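Local structure of Rod shape-determining protein (MreC) (Helicobacter pylori, 5LP5) at residues E121-G127 and S244-N248; F148-H152 and A230-G234; Q165-F169 and V180-V184. The protein binds penicillin-binding protein 2 as part of the core cell wall synthesis complex and, as its name implies, probably takes part in determining cell shape. Residues are numbered along the deposited sequence.

Contact 1 (E121-G127 and S244-N248); sequences EENKIYG and SDVKN
This is an antiparallel strand pairing that runs out into a salt-bridge network in the first six-stranded barrel, where the early part of strand 125-129 pairs with the last residues of strand 241-246. The axes of 125-127 and 244-246 approach to 5.2 Å with their directions 123° apart, so the two strands splay. Gly127 and Ser244 form the one bridge, a hydrogen-bonded pair with CA atoms 4.6 Å apart: Ser244 N donates to Gly127 O at 2.6 Å, and Gly127 N returns a weak bond to Ser244 O at 3.3 Å. The chain turns at Asn123 (positive phi, 71/-4) and is extended at Lys124 (-72/137), setting its all-t side chain toward 244-248: Lys124 NZ forms a salt bridge to Asp245 OD1 at 2.9 Å and hydrogen-bonds to Val246 O at 3.0 Å. The Tyr126 ring (chi1 m) turns its edge to the second strand, CE1 3.7 Å from Asp245 CG, while its OH accepts from Glu121 N at 3.0 Å. Poorly ordered Asn248 donates from ND2 to Glu121 OE2 at 2.7 Å. Asp245 OD2 weakly meets Lys247 NZ at 3.3 Å. Past the last backbone pair between these segments, one salt bridge and side-chain hydrogen bonds take over.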
loop_
_atom_site.group_PDB
_atom_site.type_symbol
_atom_site.label_atom_id
_atom_site.label_comp_id
_atom_site.label_asym_id
_atom_site.label_seq_id
_atom_site.Cartn_x
_atom_site.Cartn_y
_atom_site.Cartn_z
ATOM N N GLU C 121 27.219 -3.956 -27.361
ATOM C CA GLU C 121 26.163 -4.928 -27.551
ATOM C C GLU C 121 24.923 -4.239 -28.088
ATOM O O GLU C 121 24.570 -3.113 -27.674
ATOM C CB GLU C 121 25.770 -5.592 -26.240
ATOM C CG GLU C 121 26.825 -6.362 -25.498
ATOM C CD GLU C 121 26.251 -6.918 -24.211
ATOM O OE1 GLU C 121 24.999 -6.983 -24.088
ATOM O OE2 GLU C 121 27.047 -7.275 -23.320
ATOM N N GLU C 122 24.227 -4.949 -28.966
ATOM C CA GLU C 122 23.049 -4.422 -29.576
ATOM C C GLU C 122 21.901 -4.542 -28.588
ATOM O O GLU C 122 21.794 -5.516 -27.858
ATOM C CB GLU C 122 22.751 -5.163 -30.880
ATOM C CG GLU C 122 21.798 -4.398 -31.799
ATOM C CD GLU C 122 21.768 -4.902 -33.211
ATOM O OE1 GLU C 122 22.853 -5.230 -33.747
ATOM O OE2 GLU C 122 20.653 -4.944 -33.768
ATOM N N ASN C 123 21.075 -3.504 -28.547
ATOM C CA ASN C 123 19.897 -3.448 -27.689
ATOM C C ASN C 123 20.196 -3.301 -26.200
ATOM O O ASN C 123 19.269 -3.149 -25.408
ATOM C CB ASN C 123 18.987 -4.644 -27.918
ATOM C CG ASN C 123 18.591 -4.786 -29.362
ATOM O OD1 ASN C 123 18.979 -5.759 -30.011
ATOM N ND2 ASN C 123 17.842 -3.798 -29.890
ATOM N N LYS C 124 21.466 -3.325 -25.807
ATOM C CA LYS C 124 21.795 -2.988 -24.439
ATOM C C LYS C 124 21.602 -1.498 -24.290
ATOM O O LYS C 124 21.979 -0.734 -25.187
ATOM C CB LYS C 124 23.232 -3.354 -24.108
ATOM C CG LYS C 124 23.553 -3.190 -22.630
ATOM C CD LYS C 124 25.022 -3.434 -22.341
ATOM C CE LYS C 124 25.334 -3.085 -20.898
ATOM N NZ LYS C 124 26.727 -3.319 -20.539
ATOM N N ILE C 125 21.005 -1.091 -23.179
ATOM C CA ILE C 125 20.758 0.315 -22.924
ATOM C C ILE C 125 21.902 0.943 -22.131
ATOM O O ILE C 125 22.155 0.563 -20.988
ATOM C CB ILE C 125 19.466 0.512 -22.123
ATOM C CG1 ILE C 125 18.273 -0.062 -22.871
ATOM C CG2 ILE C 125 19.244 1.979 -21.830
ATOM C CD1 ILE C 125 17.117 -0.406 -21.958
ATOM N N TYR C 126 22.576 1.910 -22.745
ATOM C CA TYR C 126 23.699 2.612 -22.142
ATOM C C TYR C 126 23.264 3.971 -21.636
ATOM O O TYR C 126 22.277 4.509 -22.095
ATOM C CB TYR C 126 24.826 2.783 -23.171
ATOM C CG TYR C 126 25.411 1.479 -23.663
ATOM C CD1 TYR C 126 26.341 0.780 -22.904
ATOM C CD2 TYR C 126 25.012 0.924 -24.873
ATOM C CE1 TYR C 126 26.868 -0.426 -23.344
ATOM C CE2 TYR C 126 25.541 -0.278 -25.320
ATOM C CZ TYR C 126 26.469 -0.953 -24.552
ATOM O OH TYR C 126 27.006 -2.150 -24.961
ATOM N N GLY C 127 24.002 4.509 -20.676
ATOM C CA GLY C 127 23.727 5.842 -20.141
ATOM C C GLY C 127 24.592 6.867 -20.844
ATOM O O GLY C 127 25.692 6.560 -21.284
ATOM N N SER C 244 28.023 5.444 -20.840
ATOM C CA SER C 244 28.161 4.680 -19.598
ATOM C C SER C 244 27.894 3.200 -19.785
ATOM O O SER C 244 26.752 2.815 -19.972
ATOM C CB SER C 244 27.207 5.218 -18.545
ATOM O OG SER C 244 27.194 4.332 -17.443
ATOM N N ASP C 245 28.952 2.387 -19.700
ATOM C CA ASP C 245 28.881 0.937 -19.904
ATOM C C ASP C 245 29.085 0.206 -18.568
ATOM O O ASP C 245 30.226 0.088 -18.102
ATOM C CB ASP C 245 29.947 0.508 -20.926
ATOM C CG ASP C 245 29.851 -0.999 -21.311
ATOM O OD1 ASP C 245 29.129 -1.763 -20.692
ATOM O OD2 ASP C 245 30.490 -1.460 -22.247
ATOM N N VAL C 246 27.996 -0.277 -17.968
ATOM C CA VAL C 246 28.057 -1.001 -16.681
ATOM C C VAL C 246 28.120 -2.490 -16.975
ATOM O O VAL C 246 27.243 -3.009 -17.650
ATOM C CB VAL C 246 26.798 -0.729 -15.831
ATOM C CG1 VAL C 246 26.771 -1.610 -14.607
ATOM C CG2 VAL C 246 26.709 0.730 -15.412
ATOM N N LYS C 247 29.170 -3.140 -16.492
ATOM C CA LYS C 247 29.482 -4.491 -16.918
ATOM C C LYS C 247 28.333 -5.425 -16.519
ATOM O O LYS C 247 27.925 -5.461 -15.352
ATOM C CB LYS C 247 30.866 -4.939 -16.388
ATOM C CG LYS C 247 32.044 -4.236 -17.090
ATOM C CD LYS C 247 32.155 -4.588 -18.589
ATOM C CE LYS C 247 32.428 -3.372 -19.487
ATOM N NZ LYS C 247 32.523 -3.741 -20.935
ATOM N N ASN C 248 27.777 -6.132 -17.510
ATOM C CA ASN C 248 26.518 -6.853 -17.312
ATOM C C ASN C 248 26.790 -8.221 -16.751
ATOM O O ASN C 248 27.878 -8.463 -16.242
ATOM C CB ASN C 248 25.628 -6.886 -18.584
ATOM C CG ASN C 248 26.392 -7.204 -19.860
ATOM O OD1 ASN C 248 27.602 -7.419 -19.844
ATOM N ND2 ASN C 248 25.672 -7.230 -20.980
#

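Contact 2 (F148-H152 and A230-G234); sequences FLNAH and AFLSG
Asn150 reaches across to the loop 230-234 and lays its amide along the edge of the Phe231 ring, its ND2 donating to Phe231 O at 3.1 Å. The side chain takes chi1 near -81°; OD1 is hydrogen-bonded to Tyr157 OH, and ND2 also to Ala134 O. The backbone here leaves strand 144-149 through a type II beta turn, Leu149 to His152, closed by His152 N to Leu149 O at 2.9 Å; Asn150 sits at -52/130 and Ala151 at 87/-3, the positive phi that this turn type has at its third position. Opposite, 230-234 has no regular structure. It belongs to the connection from strand 223-228 of one barrel to strand 241-246 of the other, so the turn and this connection meet where the two beta barrels of MreC adjoin. The nearest CA atoms are those of Asn150 and Leu232, 6.1 Å apart. A water bridges the two carbonyls, donating to Asn150 O at 2.7 Å and Leu232 O at 3.0 Å. Apolar contacts lie to both sides of these bonds: Leu149 CD1 is 4.3 Å from Phe231 CE2 at the ring edge (Phe231 chi1 t), and Ala151 CB is 3.9 Å from Leu232 CD2.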
loop_
_atom_site.group_PDB
_atom_site.type_symbol
_atom_site.label_atom_id
_atom_site.label_comp_id
_atom_site.label_asym_id
_atom_site.label_seq_id
_atom_site.Cartn_x
_atom_site.Cartn_y
_atom_site.Cartn_z
ATOM N N PHE C 148 18.827 8.730 -27.041
ATOM C CA PHE C 148 17.513 9.232 -26.667
ATOM C C PHE C 148 17.644 10.020 -25.386
ATOM O O PHE C 148 17.847 9.459 -24.315
ATOM C CB PHE C 148 16.517 8.090 -26.510
ATOM C CG PHE C 148 16.469 7.189 -27.704
ATOM C CD1 PHE C 148 15.873 7.607 -28.880
ATOM C CD2 PHE C 148 17.063 5.953 -27.666
ATOM C CE1 PHE C 148 15.864 6.795 -30.003
ATOM C CE2 PHE C 148 17.057 5.133 -28.780
ATOM C CZ PHE C 148 16.450 5.553 -29.953
ATOM N N LEU C 149 17.546 11.339 -25.523
ATOM C CA LEU C 149 17.893 12.263 -24.454
ATOM C C LEU C 149 16.767 12.421 -23.439
ATOM O O LEU C 149 15.670 11.915 -23.625
ATOM C CB LEU C 149 18.260 13.621 -25.047
ATOM C CG LEU C 149 19.371 13.581 -26.108
ATOM C CD1 LEU C 149 19.637 14.965 -26.668
ATOM C CD2 LEU C 149 20.665 12.987 -25.564
ATOM N N ASN C 150 17.059 13.139 -22.360
ATOM C CA ASN C 150 16.086 13.378 -21.287
ATOM C C ASN C 150 14.794 13.939 -21.913
ATOM O O ASN C 150 14.807 14.864 -22.726
ATOM C CB ASN C 150 16.581 14.386 -20.235
ATOM C CG ASN C 150 17.502 13.784 -19.196
ATOM O OD1 ASN C 150 17.405 12.598 -18.853
ATOM N ND2 ASN C 150 18.401 14.624 -18.654
ATOM N N ALA C 151 13.680 13.327 -21.553
ATOM C CA ALA C 151 12.360 13.761 -22.023
ATOM C C ALA C 151 11.937 13.160 -23.336
ATOM O O ALA C 151 10.786 13.360 -23.727
ATOM C CB ALA C 151 12.231 15.283 -22.069
ATOM N N HIS C 152 12.790 12.364 -23.982
ATOM C CA HIS C 152 12.324 11.508 -25.095
ATOM C C HIS C 152 11.412 10.387 -24.575
ATOM O O HIS C 152 11.606 9.882 -23.481
ATOM C CB HIS C 152 13.516 10.932 -25.895
ATOM C CG HIS C 152 13.131 10.223 -27.164
ATOM N ND1 HIS C 152 12.246 10.752 -28.075
ATOM C CD2 HIS C 152 13.501 9.020 -27.666
ATOM C CE1 HIS C 152 12.110 9.921 -29.095
ATOM N NE2 HIS C 152 12.847 8.854 -28.859
ATOM N N ALA C 230 17.709 20.086 -14.455
ATOM C CA ALA C 230 18.091 18.883 -15.175
ATOM C C ALA C 230 18.399 19.275 -16.599
ATOM O O ALA C 230 17.931 20.319 -17.071
ATOM C CB ALA C 230 16.982 17.854 -15.149
ATOM N N PHE C 231 19.179 18.443 -17.283
ATOM C CA PHE C 231 19.452 18.684 -18.684
ATOM C C PHE C 231 18.194 18.517 -19.509
ATOM O O PHE C 231 17.541 17.482 -19.441
ATOM C CB PHE C 231 20.512 17.716 -19.229
ATOM C CG PHE C 231 20.653 17.792 -20.718
ATOM C CD1 PHE C 231 21.336 18.843 -21.302
ATOM C CD2 PHE C 231 20.044 16.853 -21.542
ATOM C CE1 PHE C 231 21.426 18.952 -22.677
ATOM C CE2 PHE C 231 20.116 16.959 -22.902
ATOM C CZ PHE C 231 20.834 17.988 -23.476
ATOM N N LEU C 232 17.856 19.541 -20.285
ATOM C CA LEU C 232 16.847 19.417 -21.360
ATOM C C LEU C 232 17.364 19.885 -22.728
ATOM O O LEU C 232 17.736 19.077 -23.553
ATOM C CB LEU C 232 15.523 20.173 -21.021
ATOM C CG LEU C 232 14.629 19.568 -19.939
ATOM C CD1 LEU C 232 13.447 20.461 -19.628
ATOM C CD2 LEU C 232 14.148 18.186 -20.364
ATOM N N SER C 233 17.341 21.200 -22.953
ATOM C CA SER C 233 17.404 21.805 -24.264
ATOM C C SER C 233 18.761 22.469 -24.393
ATOM O O SER C 233 18.909 23.282 -25.274
ATOM C CB SER C 233 16.276 22.906 -24.331
ATOM O OG SER C 233 15.510 23.041 -25.549
ATOM N N GLY C 234 19.751 22.148 -23.546
ATOM C CA GLY C 234 20.950 22.989 -23.426
ATOM C C GLY C 234 22.147 22.520 -24.238
ATOM O O GLY C 234 22.703 21.459 -23.964
HETATM O O HOH W 1 16.415 16.482 -24.178
#

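Contact 3 (Q165-F169 and V180-V184)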
loop_
_atom_site.group_PDB
_atom_site.type_symbol
_atom_site.label_atom_id
_atom_site.label_comp_id
_atom_site.label_asym_id
_atom_site.label_seq_id
_atom_site.Cartn_x
_atom_site.Cartn_y
_atom_site.Cartn_z
ATOM N N GLN C 165 17.786 8.275 -0.147
ATOM C CA GLN C 165 17.864 7.578 -1.430
ATOM C C GLN C 165 16.520 7.001 -1.848
ATOM O O GLN C 165 16.419 5.824 -2.166
ATOM C CB GLN C 165 18.973 6.512 -1.378
ATOM C CG GLN C 165 20.288 7.075 -0.858
ATOM C CD GLN C 165 21.469 6.125 -0.947
ATOM O OE1 GLN C 165 21.367 4.964 -0.587
ATOM N NE2 GLN C 165 22.622 6.646 -1.374
ATOM N N VAL C 166 15.492 7.843 -1.838
ATOM C CA VAL C 166 14.154 7.456 -2.251
ATOM C C VAL C 166 14.154 7.154 -3.764
ATOM O O VAL C 166 14.630 7.954 -4.574
ATOM C CB VAL C 166 13.153 8.568 -1.951
ATOM C CG1 VAL C 166 11.818 8.293 -2.609
ATOM C CG2 VAL C 166 12.971 8.730 -0.460
ATOM N N LEU C 167 13.609 5.994 -4.139
ATOM C CA LEU C 167 13.745 5.468 -5.496
ATOM C C LEU C 167 12.574 5.848 -6.387
ATOM O O LEU C 167 11.440 5.956 -5.925
ATOM C CB LEU C 167 13.853 3.949 -5.438
ATOM C CG LEU C 167 15.189 3.418 -4.855
ATOM C CD1 LEU C 167 15.153 1.909 -4.616
ATOM C CD2 LEU C 167 16.401 3.835 -5.729
ATOM N N GLY C 168 12.861 6.071 -7.659
ATOM C CA GLY C 168 11.831 6.299 -8.661
ATOM C C GLY C 168 12.390 5.986 -10.043
ATOM O O GLY C 168 13.531 5.518 -10.167
ATOM N N PHE C 169 11.587 6.233 -11.078
ATOM C CA PHE C 169 12.057 6.069 -12.461
ATOM C C PHE C 169 11.826 7.304 -13.291
ATOM O O PHE C 169 10.790 7.967 -13.163
ATOM C CB PHE C 169 11.379 4.891 -13.150
ATOM C CG PHE C 169 11.722 3.556 -12.558
ATOM C CD1 PHE C 169 12.912 2.923 -12.897
ATOM C CD2 PHE C 169 10.851 2.923 -11.680
ATOM C CE1 PHE C 169 13.227 1.693 -12.368
ATOM C CE2 PHE C 169 11.175 1.700 -11.142
ATOM C CZ PHE C 169 12.362 1.080 -11.494
ATOM N N VAL C 180 10.417 12.399 -12.123
ATOM C CA VAL C 180 10.633 11.123 -11.440
ATOM C C VAL C 180 9.275 10.548 -11.067
ATOM O O VAL C 180 8.487 11.165 -10.352
ATOM C CB VAL C 180 11.485 11.258 -10.165
ATOM C CG1 VAL C 180 11.670 9.907 -9.509
ATOM C CG2 VAL C 180 12.833 11.891 -10.475
ATOM N N ASP C 181 9.021 9.353 -11.547
ATOM C CA ASP C 181 7.737 8.693 -11.379
ATOM C C ASP C 181 7.853 7.521 -10.410
ATOM O O ASP C 181 8.958 7.048 -10.123
ATOM C CB ASP C 181 7.267 8.191 -12.754
ATOM C CG ASP C 181 6.169 9.035 -13.336
ATOM O OD1 ASP C 181 5.248 9.361 -12.548
ATOM O OD2 ASP C 181 6.229 9.358 -14.556
ATOM N N PHE C 182 6.695 7.094 -9.915
ATOM C CA PHE C 182 6.539 5.845 -9.158
ATOM C C PHE C 182 7.211 5.785 -7.787
ATOM O O PHE C 182 7.702 4.755 -7.358
ATOM C CB PHE C 182 6.935 4.642 -10.008
ATOM C CG PHE C 182 6.351 4.654 -11.394
ATOM C CD1 PHE C 182 4.994 4.911 -11.614
ATOM C CD2 PHE C 182 7.190 4.496 -12.489
ATOM C CE1 PHE C 182 4.489 4.948 -12.899
ATOM C CE2 PHE C 182 6.682 4.496 -13.782
ATOM C CZ PHE C 182 5.329 4.724 -13.987
ATOM N N ILE C 183 7.146 6.893 -7.077
ATOM C CA ILE C 183 7.695 7.023 -5.728
ATOM C C ILE C 183 6.662 6.612 -4.677
ATOM O O ILE C 183 5.479 6.959 -4.778
ATOM C CB ILE C 183 8.060 8.485 -5.460
ATOM C CG1 ILE C 183 8.948 9.032 -6.574
ATOM C CG2 ILE C 183 8.725 8.663 -4.119
ATOM C CD1 ILE C 183 9.046 10.550 -6.609
ATOM N N VAL C 184 7.114 5.913 -3.651
ATOM C CA VAL C 184 6.196 5.471 -2.589
ATOM C C VAL C 184 5.538 6.664 -1.915
ATOM O O VAL C 184 6.183 7.649 -1.651
ATOM C CB VAL C 184 6.895 4.574 -1.522
ATOM C CG1 VAL C 184 7.468 3.317 -2.142
ATOM C CG2 VAL C 184 8.025 5.299 -0.855
#
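The beta hairpin of strands 166-172 and 178-183, part of the second six-stranded antiparallel barrel, supplies this contact, which lies at its open end. The axes of 166-169 and 180-183 come within 4.5 Å, and their directions differ by 122°, so the strands cross steeply for antiparallel neighbours. Phe169 and Asp181 make a hydrogen-bonded pair, CA atoms 5.2 Å apart: Phe169 N donates to Asp181 O at 2.9 Å and Asp181 N to Phe169 O at 2.8 Å. The same Phe169 O receives a CA-H...O contact from Val180 CA at 3.6 Å.

Past this pair the regular ladder gives way. Phe182 has a positive phi (67/39), and by Gly168 and Ile183 the CA atoms, 5.1 Å apart, are close without a bridge. Gly168 lets the strands come this near: its CA lies 3.3 Å from Asp181 O and 3.7 Å from Val180 CG1, and a CB would clash with both atoms. Further along, Val166 CG1 packs on Ile183 CG2 at 3.5 Å. Phe169 CD2 touches the edge of the Phe182 ring at its CD2, 4.1 Å away. The two phenylalanines are part of the interface with PBP2, where Tyr134 of the PBP2 chain stacks on Phe169 and Tyr127 of that chain hydrogen-bonds to Phe182 O.

Strand 158-161 flanks the first strand: Gly168 makes a backbone hydrogen bond with Val159, and Gln165 and Val166 face Ile161 in a G1 beta bulge; strand 223-228 flanks the second, Val180 pairing with Ala225 and Ser224 OG hydrogen-bonding to Asp181 OD1.

In the fold
The three contacts are nested along the chain: contact 3 lies inside the loop closed by contact 2, and contact 2 inside the one closed by contact 1. Contact 1 belongs to the first barrel and contact 3 to the second, with centres about 22 Å apart and nearest atoms about 11 Å apart. Contact 2 joins a turn of the first barrel to the connection returning from the second; its centre is about 19 Å from each of the others, and it touches neither. PBP2 meets seven residues of contact 3 but just one, Ile125, of contact 1. Contact 2 instead meets the contact 3 region of a second MreC subunit: Ser233 packs on its Val184 and bonds weakly to its Leu167 O.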